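PDB 5BTO: decapping nuclease RAI1 from Scheffersomyces stipitis, which hydrolyses NAD caps and other 5'-end structures of RNA in a metal-dependent reaction, and binds and stimulates the exoribonuclease RAT1. Local coordinates for residues C89-L94 against M389-F394. Numbering follows the deposited sequence.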
# COMPACT_ATOMS: atom_id res chain seq x y z
N CYS A 89 -24.61 -9.90 -22.02
CA CYS A 89 -24.22 -10.81 -23.10
C CYS A 89 -23.20 -11.85 -22.63
O CYS A 89 -23.28 -13.02 -23.01
CB CYS A 89 -23.74 -10.05 -24.35
SG CYS A 89 -22.37 -8.88 -24.14
N LEU A 90 -22.25 -11.42 -21.80
CA LEU A 90 -21.30 -12.36 -21.20
C LEU A 90 -22.05 -13.45 -20.42
O LEU A 90 -21.74 -14.64 -20.55
CB LEU A 90 -20.29 -11.63 -20.32
CG LEU A 90 -19.28 -12.50 -19.56
CD1 LEU A 90 -18.58 -13.48 -20.52
CD2 LEU A 90 -18.25 -11.63 -18.81
N LEU A 91 -23.01 -13.05 -19.60
CA LEU A 91 -23.77 -14.04 -18.83
C LEU A 91 -24.61 -14.94 -19.72
O LEU A 91 -24.80 -16.12 -19.41
CB LEU A 91 -24.65 -13.37 -17.79
CG LEU A 91 -23.84 -12.64 -16.73
CD1 LEU A 91 -24.76 -12.03 -15.70
CD2 LEU A 91 -22.84 -13.59 -16.08
N THR A 92 -25.13 -14.39 -20.81
CA THR A 92 -25.88 -15.22 -21.76
C THR A 92 -24.97 -16.31 -22.34
O THR A 92 -25.33 -17.48 -22.39
CB THR A 92 -26.50 -14.38 -22.89
OG1 THR A 92 -27.40 -13.41 -22.32
CG2 THR A 92 -27.26 -15.27 -23.88
N ALA A 93 -23.76 -15.92 -22.74
CA ALA A 93 -22.82 -16.87 -23.30
C ALA A 93 -22.35 -17.88 -22.24
O ALA A 93 -22.19 -19.05 -22.53
CB ALA A 93 -21.62 -16.14 -23.90
N LEU A 94 -22.14 -17.40 -21.01
CA LEU A 94 -21.67 -18.27 -19.93
C LEU A 94 -22.72 -19.32 -19.57
O LEU A 94 -22.40 -20.48 -19.31
CB LEU A 94 -21.32 -17.44 -18.69
CG LEU A 94 -20.90 -18.23 -17.45
CD1 LEU A 94 -19.66 -19.08 -17.69
CD2 LEU A 94 -20.67 -17.26 -16.29
N MET A 389 -26.22 -5.87 -13.92
CA MET A 389 -25.12 -6.85 -13.88
C MET A 389 -25.64 -8.28 -14.06
O MET A 389 -25.35 -8.94 -15.06
CB MET A 389 -24.35 -6.73 -12.56
CG MET A 389 -23.19 -7.71 -12.40
SD MET A 389 -21.58 -6.94 -12.60
CE MET A 389 -21.85 -5.46 -11.60
N LEU A 390 -26.41 -8.75 -13.08
CA LEU A 390 -27.01 -10.08 -13.17
C LEU A 390 -28.30 -10.01 -13.97
O LEU A 390 -29.06 -9.04 -13.86
CB LEU A 390 -27.29 -10.64 -11.77
CG LEU A 390 -26.10 -10.76 -10.82
CD1 LEU A 390 -26.52 -11.33 -9.47
CD2 LEU A 390 -24.97 -11.58 -11.43
N THR A 391 -28.55 -11.04 -14.77
CA THR A 391 -29.79 -11.12 -15.53
C THR A 391 -30.72 -12.14 -14.89
O THR A 391 -30.27 -13.04 -14.17
CB THR A 391 -29.53 -11.54 -16.98
OG1 THR A 391 -29.07 -12.90 -17.00
CG2 THR A 391 -28.48 -10.64 -17.62
N SER A 392 -32.02 -12.02 -15.14
CA SER A 392 -32.97 -12.98 -14.59
C SER A 392 -32.70 -14.38 -15.12
O SER A 392 -32.81 -15.36 -14.39
CB SER A 392 -34.41 -12.54 -14.85
OG SER A 392 -34.69 -12.43 -16.23
N GLU A 393 -32.33 -14.47 -16.40
CA GLU A 393 -32.04 -15.76 -17.01
C GLU A 393 -30.86 -16.44 -16.34
O GLU A 393 -30.88 -17.64 -16.07
CB GLU A 393 -31.78 -15.59 -18.52
CG GLU A 393 -33.01 -15.20 -19.34
CD GLU A 393 -33.37 -13.72 -19.23
OE1 GLU A 393 -32.57 -12.92 -18.68
OE2 GLU A 393 -34.46 -13.35 -19.72
N PHE A 394 -29.81 -15.67 -16.05
CA PHE A 394 -28.63 -16.25 -15.44
C PHE A 394 -28.92 -16.72 -14.01
O PHE A 394 -28.51 -17.80 -13.60
CB PHE A 394 -27.48 -15.24 -15.47
CG PHE A 394 -26.23 -15.71 -14.79
CD1 PHE A 394 -25.43 -16.70 -15.36
CD2 PHE A 394 -25.82 -15.13 -13.59
CE1 PHE A 394 -24.28 -17.12 -14.74
CE2 PHE A 394 -24.67 -15.54 -12.97
CZ PHE A 394 -23.89 -16.53 -13.53
O HOH W 1 -28.28 -13.74 -19.41
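L91, on helix 87-101, and F394, in the first turn of helix 392-400, bring the two backbones closest, with L91 CA 6.3 Å from F394 CA. No direct hydrogen bond links the segments, and the contact illustrates how one leucine can join a helix to the turn that starts another. Both methyls of L91 meet F394. CD2 lies over one face of the F394 ring, 3.9 Å from the centroid and only 4° off the normal, a CH-pi contact aimed almost at the ring centre. CG lies beside the backbone N (chi1 -65°) and anti to the carbonyl carbon, and the side chain reaches across the gap to meet that of F394 at about a right angle. L91 CD1 touches CD2 of the F394 ring and in addition reaches the connection ahead of the second helix, where it approaches M389 O at 3.2 Å and packs on the CA of L390. M389 O is buried here and has no hydrogen-bonding partner in the model, so the methyl covers a polar atom without satisfying it. One turn on, L94 CD2 touches F394 CE1 at 3.9 Å, extending the apolar patch along the ring.

At the more open flank, T391 is the N-cap of helix 392-400: its OG1 accepts from F394 N (3.0 Å), so the cap is made to the very residue whose ring packs on L91. The same OG1 is 2.7 Å from a water oxygen, and that water donates to T92 OG1, bridging the segments.

Behind the contact, L90 and L94 pack on strand 111-114, which ends at the substrate-binding Y114, while M389 and L390 lie against strand 132-139. The side of helix 87-101 thus packs against the N-capped first turn of helix 392-400, beside the large mixed sheet of this DXO/Dom3Z-family, PD-(D/E)XK-type nuclease.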